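Long-range contact in uncharacterized protein Rv3404c/MT3512 (Mycobacterium tuberculosis, PDB 4PZU), which is an uncharacterised member of the formyl transferase family, with a C-terminal domain of the N-formyltransferase dimerization type: residues A[24-29]-A[78-83]. Residues are numbered along the deposited sequence; the frame is centred on the assembly and turned at random.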
loop_
_atom_site.group_PDB
_atom_site.type_symbol
_atom_site.label_atom_id
_atom_site.label_comp_id
_atom_site.label_asym_id
_atom_site.label_seq_id
_atom_site.Cartn_x
_atom_site.Cartn_y
_atom_site.Cartn_z
ATOM N N THR A 24 -16.584 -7.022 44.095
ATOM C CA THR A 24 -15.954 -8.149 43.415
ATOM C C THR A 24 -16.310 -8.120 41.935
ATOM O O THR A 24 -17.490 -8.184 41.567
ATOM C CB THR A 24 -16.268 -9.509 44.086
ATOM O OG1 THR A 24 -15.894 -9.432 45.459
ATOM C CG2 THR A 24 -15.441 -10.651 43.460
ATOM N N ILE A 25 -15.282 -8.028 41.094
ATOM C CA ILE A 25 -15.474 -7.786 39.650
ATOM C C ILE A 25 -15.116 -8.972 38.761
ATOM O O ILE A 25 -14.061 -9.621 38.931
ATOM C CB ILE A 25 -14.661 -6.567 39.176
ATOM C CG1 ILE A 25 -14.921 -5.366 40.112
ATOM C CG2 ILE A 25 -14.955 -6.207 37.701
ATOM C CD1 ILE A 25 -14.044 -4.139 39.840
ATOM N N LEU A 26 -15.988 -9.223 37.788
ATOM C CA LEU A 26 -15.674 -10.147 36.709
ATOM C C LEU A 26 -15.425 -9.355 35.438
ATOM O O LEU A 26 -16.321 -8.656 34.954
ATOM C CB LEU A 26 -16.835 -11.143 36.481
ATOM C CG LEU A 26 -16.725 -12.145 35.310
ATOM C CD1 LEU A 26 -15.515 -13.074 35.371
ATOM C CD2 LEU A 26 -18.018 -12.956 35.161
ATOM N N ILE A 27 -14.214 -9.468 34.907
ATOM C CA ILE A 27 -13.916 -8.973 33.564
ATOM C C ILE A 27 -14.042 -10.108 32.553
ATOM O O ILE A 27 -13.592 -11.243 32.800
ATOM C CB ILE A 27 -12.536 -8.281 33.507
ATOM C CG1 ILE A 27 -12.614 -6.971 34.328
ATOM C CG2 ILE A 27 -12.141 -7.983 32.071
ATOM C CD1 ILE A 27 -11.290 -6.266 34.564
ATOM N N LEU A 28 -14.716 -9.818 31.434
ATOM C CA LEU A 28 -14.760 -10.729 30.279
ATOM C C LEU A 28 -14.213 -10.006 29.062
ATOM O O LEU A 28 -14.651 -8.885 28.756
ATOM C CB LEU A 28 -16.204 -11.139 29.968
ATOM C CG LEU A 28 -16.880 -11.911 31.088
ATOM C CD1 LEU A 28 -18.404 -11.856 30.911
ATOM C CD2 LEU A 28 -16.380 -13.359 31.099
ATOM N N THR A 29 -13.268 -10.626 28.372
ATOM C CA THR A 29 -12.896 -10.134 27.052
ATOM C C THR A 29 -12.184 -11.192 26.261
ATOM O O THR A 29 -11.513 -12.084 26.846
ATOM C CB THR A 29 -12.077 -8.824 27.114
ATOM O OG1 THR A 29 -11.805 -8.387 25.794
ATOM C CG2 THR A 29 -10.721 -9.004 27.867
ATOM N N ASP A 78 -20.088 -8.541 41.931
ATOM C CA ASP A 78 -20.872 -7.316 42.154
ATOM C C ASP A 78 -20.934 -6.496 40.899
ATOM O O ASP A 78 -21.758 -5.595 40.770
ATOM C CB ASP A 78 -20.185 -6.445 43.204
ATOM C CG ASP A 78 -20.142 -7.110 44.563
ATOM O OD1 ASP A 78 -21.211 -7.513 45.047
ATOM O OD2 ASP A 78 -19.052 -7.245 45.135
ATOM N N LEU A 79 -20.007 -6.764 39.990
ATOM C CA LEU A 79 -19.959 -6.024 38.735
ATOM C C LEU A 79 -19.378 -6.928 37.674
ATOM O O LEU A 79 -18.392 -7.664 37.931
ATOM C CB LEU A 79 -19.132 -4.740 38.883
ATOM C CG LEU A 79 -18.674 -4.000 37.615
ATOM C CD1 LEU A 79 -19.805 -3.161 36.997
ATOM C CD2 LEU A 79 -17.519 -3.095 37.918
ATOM N N VAL A 80 -19.980 -6.865 36.488
ATOM C CA VAL A 80 -19.441 -7.525 35.307
ATOM C C VAL A 80 -19.020 -6.430 34.339
ATOM O O VAL A 80 -19.825 -5.578 33.922
ATOM C CB VAL A 80 -20.443 -8.501 34.628
ATOM C CG1 VAL A 80 -19.838 -9.052 33.367
ATOM C CG2 VAL A 80 -20.800 -9.684 35.540
ATOM N N LEU A 81 -17.740 -6.448 33.999
ATOM C CA LEU A 81 -17.171 -5.423 33.142
ATOM C C LEU A 81 -16.581 -6.117 31.902
ATOM O O LEU A 81 -15.600 -6.846 32.016
ATOM C CB LEU A 81 -16.097 -4.616 33.928
ATOM C CG LEU A 81 -15.289 -3.552 33.161
ATOM C CD1 LEU A 81 -16.266 -2.544 32.603
ATOM C CD2 LEU A 81 -14.224 -2.865 34.038
ATOM N N SER A 82 -17.188 -5.929 30.732
ATOM C CA SER A 82 -16.679 -6.594 29.528
ATOM C C SER A 82 -15.962 -5.611 28.641
ATOM O O SER A 82 -16.210 -4.399 28.716
ATOM C CB SER A 82 -17.829 -7.272 28.763
ATOM O OG SER A 82 -18.775 -6.296 28.371
ATOM N N PHE A 83 -15.078 -6.114 27.783
ATOM C CA PHE A 83 -14.373 -5.250 26.839
ATOM C C PHE A 83 -14.582 -5.810 25.426
ATOM O O PHE A 83 -14.302 -6.996 25.212
ATOM C CB PHE A 83 -12.858 -5.259 27.137
ATOM C CG PHE A 83 -12.467 -4.577 28.434
ATOM C CD1 PHE A 83 -12.710 -5.185 29.662
ATOM C CD2 PHE A 83 -11.846 -3.317 28.417
ATOM C CE1 PHE A 83 -12.357 -4.560 30.834
ATOM C CE2 PHE A 83 -11.491 -2.675 29.614
ATOM C CZ PHE A 83 -11.751 -3.295 30.824
#
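Leu26 N donates to Leu79 O and Leu26 O accepts from Leu81 N at 2.8 Å, the straight central rungs of a parallel pairing that Leu28 continues with Leu81 O and Phe83 N. Where the strands begin, Thr24 O takes two donors, Asp78 N at 2.6 Å and Leu79 N at a longer 3.3 Å. Asp78 turns back across the gap: with CG beside its own backbone N (chi1 -65°), OD2 meets Thr24 N at 2.7 Å through its anti lone pair, nearly straight at 175°. At the far end Thr29 OG1 reaches Phe83 O from above the carbonyl plane and also bonds Asn31 N. On one face, Ile25 lies alongside Leu79, and Ile27 CG2 approaches Phe83 CE1 obliquely at 3.6 Å; helices 32-45 and 156-180 pack there. On the other, Leu28 CD1 touches Val80 CG1 at 4.0 Å, while Ser82 OG bonds Asn101 of the next strand. Strand 48-51 flanks 25-29 on its other edge, giving the 2-1-3-4 parallel order of a Rossmann-like alpha/beta sheet. Leu26 and Leu28 thus bond to 79-83, Ile25 and Ile27 to 48-51, holding 25-29 on both edges; at the N-terminal start the Asp78 carboxylate adds a side-chain bond to the backbone pairing.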